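Local coordinates for putative flagellar protein FliS (Parabacteroides merdae ATCC 43184, PDB 4YOK) that is of unknown function but probably pairs a prealbumin-like (transthyretin-type) domain with an E-set-like beta-sandwich domain in a single chain, at residues Asn24-Gly29 with Asp145-Leu150; Phe102-Glu107 with Ala118-Asn123; Val134-Ser139 with Ala183-Leu188. One frame throughout, in Å; residues are numbered along the deposited sequence.

Contacts 2 and 3 lie in the C-terminal domain, and contact 1 is where a loop of the N-terminal domain meets it. Contact 2 pairs two strands of one sheet and contact 3 pairs two of another; with centres about 11 Å apart, their apolar faces pack together, as where Phe120 CZ comes 3.7 Å from Val134 CG1. Contact 1 sits about 9 Å, centre to centre, from contact 3 and touches its other face: Leu25 O lies 2.9 Å from Arg184 NH2, a probable hydrogen bond. Contact 2 is farther off, its centre about 18 Å from that of contact 1, and those two do not touch. With the function unknown, none of the contacts can be tied to an active site.

Contact 1: residues Asn24-Gly29 with Asp145-Leu150; sequences NLRGTG and DDVNNL
The extended Arg26 side chain crosses that of Asp145, and its NE makes a salt bridge with Asp145 OD1 at 3.3 Å. The two groups are not coplanar: guanidinium and carboxylate are turned 48° apart. The NE hydrogen goes to Thr28 OG1, 3.1 Å from Arg26 NE and close to the guanidinium plane. Thr28 OG1 then donates to Asp145 OD2, 2.7 Å away, the two side chains meeting tip to tip, with the hydroxyl on the syn side of the carboxylate. A chi1 of 59°, between its own backbone N and carbonyl carbon, places OG1 where it can serve both partners. Thr28 O lies over one face of the guanidinium and Val147 CG2, 3.6 Å from Arg26 NH1, over the opposite one, both off toward the rim. Water 1 links Arg26 NH1 to Asp146 OD1, and water 2 links Gly27 N to Asp145 OD2.

The second shell fixes the aspartate. Its OD1 takes the backbone N-H of Val147 (Asp145 OD1 to Val147 N, 3.0 Å) through the anti lone pair, and that of Asn148 (Asp145 OD1 to Asn148 N, 2.8 Å) from above the carboxylate plane. So many donors would be expected to keep this buried carboxylate ionised. Asn149 ND2 adds a bond to Asp145 O, and Tyr197 OH is hydrogen-bonded to Asp146 N, tying the loop to strand 196-202.

Asp145 thus forms an Asx turn, OD1 turned back onto its own loop yet still paired with Arg26, OD2 given to Thr28 and water 2: a polar junction between the N-terminal, transthyretin-type domain and the C-terminal domain.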
ATOM      1  N   ASN A  24      -2.319  -3.454   1.085  1.00 16.40           N
ATOM      2  CA  ASN A  24      -2.765  -2.577  -0.005  1.00 15.68           C
ATOM      3  C   ASN A  24      -2.090  -1.208   0.199  1.00 17.44           C
ATOM      4  O   ASN A  24      -2.279  -0.581   1.239  1.00 17.78           O
ATOM      5  CB  ASN A  24      -4.288  -2.489   0.044  1.00 17.98           C
ATOM      6  CG  ASN A  24      -4.949  -3.851  -0.048  1.00 35.23           C
ATOM      7  OD1 ASN A  24      -5.379  -4.464   0.940  1.00 40.81           O
ATOM      8  ND2 ASN A  24      -4.932  -4.400  -1.211  1.00 20.96           N
ATOM      9  N   LEU A  25      -1.231  -0.813  -0.737  1.00 14.44           N
ATOM     10  CA  LEU A  25      -0.400   0.386  -0.606  1.00 14.58           C
ATOM     11  C   LEU A  25      -0.468   1.319  -1.804  1.00 17.72           C
ATOM     12  O   LEU A  25      -1.054   0.982  -2.828  1.00 17.40           O
ATOM     13  CB  LEU A  25       1.069  -0.097  -0.452  1.00 14.72           C
ATOM     14  CG  LEU A  25       1.350  -1.080   0.728  1.00 19.67           C
ATOM     15  CD1 LEU A  25       2.700  -1.725   0.585  1.00 20.88           C
ATOM     16  CD2 LEU A  25       1.254  -0.371   2.067  1.00 19.55           C
ATOM     17  N   ARG A  26       0.226   2.454  -1.704  1.00 16.22           N
ATOM     18  CA  ARG A  26       0.371   3.342  -2.857  1.00 15.82           C
ATOM     19  C   ARG A  26       1.460   2.712  -3.705  1.00 18.59           C
ATOM     20  O   ARG A  26       2.609   2.575  -3.241  1.00 16.93           O
ATOM     21  CB  ARG A  26       0.732   4.772  -2.435  1.00 17.13           C
ATOM     22  CG  ARG A  26       1.086   5.613  -3.675  1.00 16.24           C
ATOM     23  CD  ARG A  26       1.179   7.113  -3.411  1.00 17.70           C
ATOM     24  NE  ARG A  26       1.626   7.767  -4.653  1.00 22.76           N
ATOM     25  CZ  ARG A  26       2.501   8.761  -4.733  1.00 26.64           C
ATOM     26  NH1 ARG A  26       3.007   9.303  -3.628  1.00 22.78           N
ATOM     27  NH2 ARG A  26       2.871   9.232  -5.917  1.00 22.14           N
ATOM     28  N   GLY A  27       1.076   2.273  -4.895  1.00 15.82           N
ATOM     29  CA  GLY A  27       1.991   1.567  -5.788  1.00 16.88           C
ATOM     30  C   GLY A  27       2.547   2.404  -6.911  1.00 21.63           C
ATOM     31  O   GLY A  27       2.999   1.852  -7.908  1.00 19.94           O
ATOM     32  N   THR A  28       2.502   3.737  -6.771  1.00 19.88           N
ATOM     33  CA  THR A  28       2.984   4.677  -7.801  1.00 19.94           C
ATOM     34  C   THR A  28       4.020   5.648  -7.234  1.00 22.02           C
ATOM     35  O   THR A  28       4.068   5.838  -6.017  1.00 19.67           O
ATOM     36  CB  THR A  28       1.806   5.506  -8.345  1.00 26.61           C
ATOM     37  OG1 THR A  28       1.202   6.219  -7.256  1.00 24.13           O
ATOM     38  CG2 THR A  28       0.760   4.653  -9.115  1.00 23.46           C
ATOM     39  N   GLY A  29       4.760   6.316  -8.126  1.00 20.50           N
ATOM     40  CA  GLY A  29       5.704   7.381  -7.786  1.00 20.42           C
ATOM     41  C   GLY A  29       6.804   7.020  -6.806  1.00 24.88           C
ATOM     42  O   GLY A  29       7.346   7.905  -6.147  1.00 25.14           O
ATOM     43  N   ASP A 145      -4.768   6.340  -5.451  1.00 16.24           N
ATOM     44  CA  ASP A 145      -4.058   6.619  -4.193  1.00 16.27           C
ATOM     45  C   ASP A 145      -4.195   8.111  -3.855  1.00 21.20           C
ATOM     46  O   ASP A 145      -4.931   8.825  -4.546  1.00 20.65           O
ATOM     47  CB  ASP A 145      -2.584   6.144  -4.236  1.00 17.70           C
ATOM     48  CG  ASP A 145      -1.800   6.691  -5.406  1.00 22.02           C
ATOM     49  OD1 ASP A 145      -1.597   7.923  -5.456  1.00 21.63           O
ATOM     50  OD2 ASP A 145      -1.302   5.869  -6.233  1.00 22.60           O
ATOM     51  N   ASP A 146      -3.536   8.575  -2.778  1.00 18.85           N
ATOM     52  CA  ASP A 146      -3.656   9.963  -2.320  1.00 21.12           C
ATOM     53  C   ASP A 146      -3.204  11.006  -3.376  1.00 24.68           C
ATOM     54  O   ASP A 146      -3.658  12.149  -3.315  1.00 23.81           O
ATOM     55  CB  ASP A 146      -2.913  10.182  -0.987  1.00 23.33           C
ATOM     56  CG  ASP A 146      -1.453   9.775  -0.938  1.00 29.91           C
ATOM     57  OD1 ASP A 146      -0.905   9.389  -1.984  1.00 23.45           O
ATOM     58  OD2 ASP A 146      -0.872   9.792   0.167  1.00 44.78           O
ATOM     59  N   VAL A 147      -2.356  10.596  -4.354  1.00 22.08           N
ATOM     60  CA  VAL A 147      -1.859  11.497  -5.422  1.00 23.38           C
ATOM     61  C   VAL A 147      -2.579  11.182  -6.732  1.00 27.06           C
ATOM     62  O   VAL A 147      -2.926  12.094  -7.470  1.00 28.91           O
ATOM     63  CB  VAL A 147      -0.305  11.388  -5.592  1.00 28.39           C
ATOM     64  CG1 VAL A 147       0.204  12.231  -6.768  1.00 29.95           C
ATOM     65  CG2 VAL A 147       0.422  11.774  -4.311  1.00 28.15           C
ATOM     66  N   ASN A 148      -2.776   9.895  -7.031  1.00 23.29           N
ATOM     67  CA  ASN A 148      -3.361   9.438  -8.282  1.00 22.73           C
ATOM     68  C   ASN A 148      -4.818   9.173  -8.124  1.00 22.84           C
ATOM     69  O   ASN A 148      -5.207   8.096  -7.713  1.00 22.11           O
ATOM     70  CB  ASN A 148      -2.648   8.181  -8.781  1.00 25.39           C
ATOM     71  CG  ASN A 148      -1.212   8.429  -9.098  1.00 41.95           C
ATOM     72  OD1 ASN A 148      -0.345   8.389  -8.213  1.00 36.57           O
ATOM     73  ND2 ASN A 148      -0.950   8.771 -10.350  1.00 31.39           N
ATOM     74  N   ASN A 149      -5.635  10.149  -8.474  1.00 18.93           N
ATOM     75  CA  ASN A 149      -7.071  10.006  -8.368  1.00 19.43           C
ATOM     76  C   ASN A 149      -7.769  11.108  -9.155  1.00 23.50           C
ATOM     77  O   ASN A 149      -7.152  12.122  -9.485  1.00 22.68           O
ATOM     78  CB  ASN A 149      -7.479  10.062  -6.871  1.00 16.29           C
ATOM     79  CG  ASN A 149      -7.132  11.378  -6.204  1.00 28.79           C
ATOM     80  OD1 ASN A 149      -7.774  12.389  -6.475  1.00 18.86           O
ATOM     81  ND2 ASN A 149      -6.123  11.402  -5.319  1.00 19.34           N
ATOM     82  N   LEU A 150      -9.066  10.922  -9.386  1.00 21.77           N
ATOM     83  CA  LEU A 150      -9.963  11.863 -10.039  1.00 24.22           C
ATOM     84  C   LEU A 150     -10.754  12.658  -8.990  1.00 25.55           C
ATOM     85  O   LEU A 150     -11.260  13.755  -9.265  1.00 26.45           O
ATOM     86  CB  LEU A 150     -10.914  11.020 -10.912  1.00 26.48           C
ATOM     87  CG  LEU A 150     -11.670  11.734 -11.986  1.00 34.36           C
ATOM     88  CD1 LEU A 150     -10.761  12.060 -13.149  1.00 36.65           C
ATOM     89  CD2 LEU A 150     -12.809  10.863 -12.481  1.00 38.80           C
TER
HETATM   90  O   HOH W   1       1.788   9.498  -1.093  1.00 28.04           O
HETATM   91  O   HOH W   2      -1.464   3.208  -5.902  1.00 19.04           O

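Contact 2: residues Phe102-Glu107 with Ala118-Asn123; sequences FMISNE and ASFMIN
Asn123 CG stands anti to its carbonyl carbon (chi1 -48°), while Ser105 OG lies between the backbone N and carbonyl carbon of its residue (chi1 66°); both side chains rise on the same face of the hairpin. There Asn123 ND2 donates to Ser105 OG at 3.1 Å, the oxygen lying in the amide plane, and gives a weak second bond to Met103 O. Beneath them the antiparallel strands are joined by two hydrogen-bonded pairs. In one, Asn123 N reaches Met103 O at 2.8 Å; in the other, Met121 N reaches Ser105 O at 2.9 Å.

The opposite face is apolar. Ile122 CG2 meets Phe102 CD1 at 3.7 Å, and Ile104 CG2 meets Phe120 CD2 at 3.8 Å. Phe120 continues onto Val134 and Val185 of the facing sheet.

An alanine in place of Asn123 would probably leave Ser105 OG without its amide donor and freer to turn, and take away the weak bond to Met103 O. The chemistry is therefore two-sided: a cross-strand amide-hydroxyl bond laid over the backbone ladder on the partly exposed face, and aliphatic and aromatic groups turned into the core on the other.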
ATOM      1  N   PHE A 102      -2.420   0.538  11.370  1.00 17.57           N
ATOM      2  CA  PHE A 102      -3.842   0.246  11.191  1.00 16.91           C
ATOM      3  C   PHE A 102      -4.091  -0.727  10.046  1.00 19.88           C
ATOM      4  O   PHE A 102      -3.300  -0.821   9.115  1.00 18.04           O
ATOM      5  CB  PHE A 102      -4.634   1.547  10.877  1.00 18.45           C
ATOM      6  CG  PHE A 102      -4.548   2.574  11.982  1.00 18.98           C
ATOM      7  CD1 PHE A 102      -5.334   2.453  13.127  1.00 20.37           C
ATOM      8  CD2 PHE A 102      -3.642   3.631  11.904  1.00 18.80           C
ATOM      9  CE1 PHE A 102      -5.209   3.369  14.182  1.00 20.84           C
ATOM     10  CE2 PHE A 102      -3.532   4.560  12.952  1.00 21.57           C
ATOM     11  CZ  PHE A 102      -4.298   4.403  14.093  1.00 20.44           C
HETATM   12  N   MSE A 103      -5.205  -1.444  10.134  1.00 17.82           N
HETATM   13  CA  MSE A 103      -5.694  -2.316   9.078  1.00 16.51           C
HETATM   14  C   MSE A 103      -7.135  -1.888   8.772  1.00 19.04           C
HETATM   15  O   MSE A 103      -7.891  -1.557   9.684  1.00 19.45           O
HETATM   16  CB  MSE A 103      -5.610  -3.818   9.448  1.00 18.24           C
HETATM   17  CG  MSE A 103      -4.180  -4.358   9.523  1.00 24.79           C
HETATM   18 SE   MSE A 103      -3.260  -4.464   7.763  0.75 31.64          SE
HETATM   19  CE  MSE A 103      -4.315  -5.914   7.006  1.00 28.90           C
ATOM     20  N   ILE A 104      -7.496  -1.910   7.492  1.00 17.08           N
ATOM     21  CA  ILE A 104      -8.837  -1.609   7.003  1.00 17.00           C
ATOM     22  C   ILE A 104      -9.468  -2.948   6.650  1.00 21.94           C
ATOM     23  O   ILE A 104      -8.810  -3.773   6.018  1.00 20.41           O
ATOM     24  CB  ILE A 104      -8.793  -0.654   5.771  1.00 19.91           C
ATOM     25  CG1 ILE A 104      -8.106   0.684   6.099  1.00 19.43           C
ATOM     26  CG2 ILE A 104     -10.199  -0.429   5.179  1.00 20.75           C
ATOM     27  CD1 ILE A 104      -7.663   1.476   4.839  1.00 24.19           C
ATOM     28  N   SER A 105     -10.727  -3.167   7.044  1.00 19.51           N
ATOM     29  CA  SER A 105     -11.429  -4.409   6.710  1.00 20.31           C
ATOM     30  C   SER A 105     -12.918  -4.140   6.501  1.00 24.37           C
ATOM     31  O   SER A 105     -13.378  -3.033   6.772  1.00 22.39           O
ATOM     32  CB  SER A 105     -11.240  -5.443   7.819  1.00 24.22           C
ATOM     33  OG  SER A 105     -11.876  -5.026   9.012  1.00 28.12           O
ATOM     34  N   ASN A 106     -13.658  -5.159   6.002  1.00 22.04           N
ATOM     35  CA  ASN A 106     -15.113  -5.132   5.789  1.00 22.85           C
ATOM     36  C   ASN A 106     -15.562  -3.924   4.939  1.00 24.94           C
ATOM     37  O   ASN A 106     -16.600  -3.329   5.215  1.00 25.16           O
ATOM     38  CB  ASN A 106     -15.834  -5.128   7.156  1.00 28.53           C
ATOM     39  CG  ASN A 106     -17.261  -5.619   7.117  1.00 59.84           C
ATOM     40  OD1 ASN A 106     -17.652  -6.441   6.269  1.00 54.37           O
ATOM     41  ND2 ASN A 106     -18.070  -5.113   8.042  1.00 54.11           N
ATOM     42  N   GLU A 107     -14.793  -3.575   3.906  1.00 22.08           N
ATOM     43  CA  GLU A 107     -15.096  -2.394   3.078  1.00 21.78           C
ATOM     44  C   GLU A 107     -16.289  -2.581   2.177  1.00 25.25           C
ATOM     45  O   GLU A 107     -16.419  -3.594   1.483  1.00 25.83           O
ATOM     46  CB  GLU A 107     -13.909  -1.988   2.192  1.00 22.41           C
ATOM     47  CG  GLU A 107     -12.618  -1.815   2.959  1.00 36.50           C
ATOM     48  CD  GLU A 107     -11.716  -3.033   2.896  1.00 47.90           C
ATOM     49  OE1 GLU A 107     -12.241  -4.160   2.762  1.00 33.64           O
ATOM     50  OE2 GLU A 107     -10.483  -2.863   3.005  1.00 48.76           O
ATOM     51  N   ALA A 118     -18.981   5.020   1.839  1.00 18.66           N
ATOM     52  CA  ALA A 118     -17.936   4.093   2.272  1.00 17.58           C
ATOM     53  C   ALA A 118     -18.176   3.682   3.720  1.00 22.87           C
ATOM     54  O   ALA A 118     -18.243   4.534   4.614  1.00 21.52           O
ATOM     55  CB  ALA A 118     -16.549   4.731   2.111  1.00 16.94           C
ATOM     56  N   SER A 119     -18.416   2.385   3.926  1.00 19.51           N
ATOM     57  CA  SER A 119     -18.558   1.812   5.258  1.00 19.85           C
ATOM     58  C   SER A 119     -17.441   0.804   5.405  1.00 22.45           C
ATOM     59  O   SER A 119     -17.221   0.026   4.480  1.00 21.21           O
ATOM     60  CB  SER A 119     -19.928   1.152   5.424  1.00 23.20           C
ATOM     61  OG  SER A 119     -20.904   2.173   5.525  1.00 39.90           O
ATOM     62  N   PHE A 120     -16.698   0.843   6.519  1.00 18.92           N
ATOM     63  CA  PHE A 120     -15.573  -0.074   6.740  1.00 18.62           C
ATOM     64  C   PHE A 120     -15.143  -0.020   8.184  1.00 23.90           C
ATOM     65  O   PHE A 120     -15.661   0.795   8.963  1.00 24.36           O
ATOM     66  CB  PHE A 120     -14.371   0.226   5.795  1.00 19.88           C
ATOM     67  CG  PHE A 120     -13.883   1.658   5.819  1.00 20.50           C
ATOM     68  CD1 PHE A 120     -14.504   2.635   5.046  1.00 22.07           C
ATOM     69  CD2 PHE A 120     -12.745   2.009   6.533  1.00 22.08           C
ATOM     70  CE1 PHE A 120     -14.048   3.952   5.057  1.00 22.72           C
ATOM     71  CE2 PHE A 120     -12.271   3.327   6.522  1.00 24.59           C
ATOM     72  CZ  PHE A 120     -12.954   4.298   5.822  1.00 22.10           C
HETATM   73  N   MSE A 121     -14.252  -0.928   8.557  1.00 19.93           N
HETATM   74  CA  MSE A 121     -13.691  -1.006   9.897  1.00 22.54           C
HETATM   75  C   MSE A 121     -12.216  -0.621   9.880  1.00 22.36           C
HETATM   76  O   MSE A 121     -11.473  -1.049   8.997  1.00 19.88           O
HETATM   77  CB  MSE A 121     -13.837  -2.440  10.438  1.00 28.48           C
HETATM   78  CG  MSE A 121     -15.253  -2.780  10.797  1.00 42.56           C
HETATM   79 SE   MSE A 121     -15.440  -2.621  12.719  0.75 58.44          SE
HETATM   80  CE  MSE A 121     -14.179  -4.093  13.237  1.00 55.08           C
ATOM     81  N   ILE A 122     -11.806   0.178  10.855  1.00 19.40           N
ATOM     82  CA  ILE A 122     -10.410   0.564  11.047  1.00 18.90           C
ATOM     83  C   ILE A 122      -9.981  -0.092  12.333  1.00 24.11           C
ATOM     84  O   ILE A 122     -10.522   0.225  13.401  1.00 24.90           O
ATOM     85  CB  ILE A 122     -10.157   2.093  11.059  1.00 20.99           C
ATOM     86  CG1 ILE A 122     -10.537   2.735   9.708  1.00 19.89           C
ATOM     87  CG2 ILE A 122      -8.667   2.378  11.434  1.00 22.39           C
ATOM     88  CD1 ILE A 122     -10.662   4.285   9.777  1.00 22.24           C
ATOM     89  N   ASN A 123      -9.067  -1.038  12.220  1.00 20.12           N
ATOM     90  CA  ASN A 123      -8.534  -1.793  13.351  1.00 21.64           C
ATOM     91  C   ASN A 123      -7.170  -1.247  13.726  1.00 26.05           C
ATOM     92  O   ASN A 123      -6.263  -1.241  12.885  1.00 25.22           O
ATOM     93  CB  ASN A 123      -8.432  -3.283  12.965  1.00 23.81           C
ATOM     94  CG  ASN A 123      -9.702  -3.807  12.321  1.00 45.37           C
ATOM     95  OD1 ASN A 123     -10.730  -3.911  12.978  1.00 40.53           O
ATOM     96  ND2 ASN A 123      -9.699  -3.996  10.995  1.00 35.59           N
TER

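Contact 3: residues Val134-Ser139 with Ala183-Leu188; sequences VMLLLS and ARVGVL
Met135 and Gly186 form the close-fitting part of this antiparallel pair. Their backbones exchange two hydrogen bonds, Met135 N to Gly186 O and Gly186 N to Met135 O, both 2.9 Å. Above the glycine, the bend of the selenomethionine at its last torsion (chi3 -81°) carries CE over the backbone, 4.1 Å from Gly186 CA. A CB on Gly186 would clash with Met135 CE, so the bare glycine leaves the methyl its place.

One step along, Leu137 and Arg184 repeat the pair of hydrogen bonds, Leu137 N to Arg184 O measuring 2.9 Å. Their side chains are looser neighbours: Leu137 CD1 comes no nearer to Arg184 CB than 4.5 Å, and the arginine leads away from the leucine. Its guanidinium is held elsewhere, by Ser198 O, Ala144 O and Leu25 O, so this face joins the strand pair to the edge strand 196-202 and to the N-terminal domain. Towards the end at Leu188, which is partly exposed, the contact thins out.

The other face is wholly hydrocarbon. Leu138 CD2 rests on Ala183 CB at 3.8 Å, and Leu136 CD1 on Val185 CG1 at 3.9 Å, the latter two side chains lying side by side. Val134 CG2 and Val187 CG2 are a little wider apart, at 4.1 Å. From the opposing sheet, Phe120 packs on Val134 and Val185, and Ile122 and Ile104 on Val187; Met116 covers Leu138 and Ala183, with Leu109 also on Ala183.

Two sheets with apolar faces pressed together, here with strands 131-139 and 182-189 central in a four-stranded one, make a beta sandwich, consistent with the immunoglobulin-like E-set fold expected of this domain.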
ATOM      1  N   VAL A 134      -8.384  10.052   7.035  1.00 16.66           N
ATOM      2  CA  VAL A 134      -9.036   8.997   6.272  1.00 16.71           C
ATOM      3  C   VAL A 134      -9.399   9.626   4.918  1.00 20.12           C
ATOM      4  O   VAL A 134      -9.896  10.762   4.867  1.00 20.45           O
ATOM      5  CB  VAL A 134     -10.244   8.417   7.038  1.00 20.44           C
ATOM      6  CG1 VAL A 134     -10.977   7.393   6.195  1.00 20.24           C
ATOM      7  CG2 VAL A 134      -9.783   7.790   8.357  1.00 20.47           C
HETATM    8  N   MSE A 135      -9.154   8.898   3.836  1.00 16.58           N
HETATM    9  CA  MSE A 135      -9.375   9.426   2.484  1.00 16.68           C
HETATM   10  C   MSE A 135     -10.297   8.532   1.674  1.00 20.31           C
HETATM   11  O   MSE A 135     -10.131   7.307   1.657  1.00 20.51           O
HETATM   12  CB  MSE A 135      -8.029   9.585   1.731  1.00 19.79           C
HETATM   13  CG  MSE A 135      -7.053  10.510   2.444  1.00 25.83           C
HETATM   14 SE   MSE A 135      -5.303  10.399   1.612  0.75 33.01          SE
HETATM   15  CE  MSE A 135      -4.737   8.709   2.563  1.00 29.26           C
ATOM     16  N   LEU A 136     -11.278   9.158   1.022  1.00 16.17           N
ATOM     17  CA  LEU A 136     -12.217   8.519   0.095  1.00 16.41           C
ATOM     18  C   LEU A 136     -11.740   8.905  -1.283  1.00 19.43           C
ATOM     19  O   LEU A 136     -11.565  10.094  -1.546  1.00 18.44           O
ATOM     20  CB  LEU A 136     -13.662   8.968   0.377  1.00 17.37           C
ATOM     21  CG  LEU A 136     -14.492   8.022   1.259  1.00 22.61           C
ATOM     22  CD1 LEU A 136     -13.846   7.764   2.608  1.00 22.59           C
ATOM     23  CD2 LEU A 136     -15.930   8.483   1.377  1.00 23.05           C
ATOM     24  N   LEU A 137     -11.423   7.909  -2.129  1.00 15.42           N
ATOM     25  CA  LEU A 137     -10.835   8.147  -3.442  1.00 14.55           C
ATOM     26  C   LEU A 137     -11.574   7.483  -4.573  1.00 17.52           C
ATOM     27  O   LEU A 137     -12.081   6.362  -4.423  1.00 16.70           O
ATOM     28  CB  LEU A 137      -9.378   7.604  -3.453  1.00 14.78           C
ATOM     29  CG  LEU A 137      -8.452   8.061  -2.325  1.00 18.47           C
ATOM     30  CD1 LEU A 137      -7.246   7.120  -2.173  1.00 16.72           C
ATOM     31  CD2 LEU A 137      -8.013   9.504  -2.527  1.00 18.45           C
ATOM     32  N   LEU A 138     -11.594   8.158  -5.736  1.00 14.44           N
ATOM     33  CA  LEU A 138     -12.109   7.607  -6.984  1.00 16.04           C
ATOM     34  C   LEU A 138     -11.065   7.833  -8.068  1.00 19.14           C
ATOM     35  O   LEU A 138     -10.365   8.853  -8.051  1.00 18.02           O
ATOM     36  CB  LEU A 138     -13.461   8.197  -7.425  1.00 16.23           C
ATOM     37  CG  LEU A 138     -14.672   7.914  -6.517  1.00 20.38           C
ATOM     38  CD1 LEU A 138     -15.834   8.858  -6.852  1.00 20.03           C
ATOM     39  CD2 LEU A 138     -15.133   6.453  -6.640  1.00 18.94           C
ATOM     40  N   SER A 139     -10.956   6.885  -8.996  1.00 15.98           N
ATOM     41  CA  SER A 139     -10.032   7.002 -10.115  1.00 14.56           C
ATOM     42  C   SER A 139     -10.696   6.494 -11.393  1.00 20.52           C
ATOM     43  O   SER A 139     -11.552   5.612 -11.311  1.00 19.89           O
ATOM     44  CB  SER A 139      -8.763   6.187  -9.825  1.00 16.57           C
ATOM     45  OG  SER A 139      -7.889   6.219 -10.946  1.00 20.32           O
ATOM     46  N   ALA A 183     -12.761   2.692  -6.933  1.00 18.24           N
ATOM     47  CA  ALA A 183     -12.813   3.315  -5.616  1.00 17.28           C
ATOM     48  C   ALA A 183     -11.776   2.718  -4.699  1.00 19.06           C
ATOM     49  O   ALA A 183     -11.372   1.559  -4.872  1.00 18.34           O
ATOM     50  CB  ALA A 183     -14.205   3.159  -5.003  1.00 18.60           C
ATOM     51  N   ARG A 184     -11.376   3.495  -3.690  1.00 15.89           N
ATOM     52  CA  ARG A 184     -10.423   3.038  -2.681  1.00 14.78           C
ATOM     53  C   ARG A 184     -10.563   3.898  -1.435  1.00 18.33           C
ATOM     54  O   ARG A 184     -10.979   5.065  -1.519  1.00 17.06           O
ATOM     55  CB  ARG A 184      -8.964   3.106  -3.223  1.00 13.95           C
ATOM     56  CG  ARG A 184      -8.030   2.070  -2.600  1.00 16.15           C
ATOM     57  CD  ARG A 184      -6.609   2.209  -3.159  1.00 17.74           C
ATOM     58  NE  ARG A 184      -5.767   1.031  -2.893  1.00 17.88           N
ATOM     59  CZ  ARG A 184      -4.441   1.005  -3.028  1.00 23.28           C
ATOM     60  NH1 ARG A 184      -3.785   2.093  -3.424  1.00 14.62           N
ATOM     61  NH2 ARG A 184      -3.756  -0.102  -2.741  1.00 15.72           N
ATOM     62  N   VAL A 185     -10.167   3.354  -0.285  1.00 14.56           N
ATOM     63  CA  VAL A 185     -10.127   4.177   0.921  1.00 15.17           C
ATOM     64  C   VAL A 185      -8.701   4.091   1.482  1.00 18.22           C
ATOM     65  O   VAL A 185      -8.018   3.081   1.261  1.00 16.17           O
ATOM     66  CB  VAL A 185     -11.207   3.892   1.987  1.00 20.74           C
ATOM     67  CG1 VAL A 185     -12.598   4.293   1.477  1.00 21.76           C
ATOM     68  CG2 VAL A 185     -11.180   2.440   2.461  1.00 21.06           C
ATOM     69  N   GLY A 186      -8.275   5.148   2.158  1.00 15.69           N
ATOM     70  CA  GLY A 186      -6.942   5.205   2.757  1.00 16.25           C
ATOM     71  C   GLY A 186      -6.979   5.678   4.193  1.00 18.78           C
ATOM     72  O   GLY A 186      -7.871   6.436   4.571  1.00 17.04           O
ATOM     73  N   VAL A 187      -6.026   5.208   5.010  1.00 16.20           N
ATOM     74  CA  VAL A 187      -5.877   5.596   6.412  1.00 15.52           C
ATOM     75  C   VAL A 187      -4.397   5.909   6.649  1.00 18.89           C
ATOM     76  O   VAL A 187      -3.526   5.052   6.452  1.00 17.48           O
ATOM     77  CB  VAL A 187      -6.420   4.543   7.425  1.00 18.90           C
ATOM     78  CG1 VAL A 187      -6.107   4.953   8.870  1.00 20.14           C
ATOM     79  CG2 VAL A 187      -7.930   4.328   7.245  1.00 18.53           C
ATOM     80  N   LEU A 188      -4.132   7.151   7.030  1.00 16.70           N
ATOM     81  CA  LEU A 188      -2.798   7.646   7.355  1.00 16.12           C
ATOM     82  C   LEU A 188      -2.681   7.827   8.870  1.00 20.79           C
ATOM     83  O   LEU A 188      -3.518   8.478   9.479  1.00 19.83           O
ATOM     84  CB  LEU A 188      -2.540   8.986   6.635  1.00 16.11           C
ATOM     85  CG  LEU A 188      -1.194   9.665   6.928  1.00 19.31           C
ATOM     86  CD1 LEU A 188      -0.036   8.909   6.246  1.00 19.73           C
ATOM     87  CD2 LEU A 188      -1.220  11.130   6.468  1.00 21.19           C
TER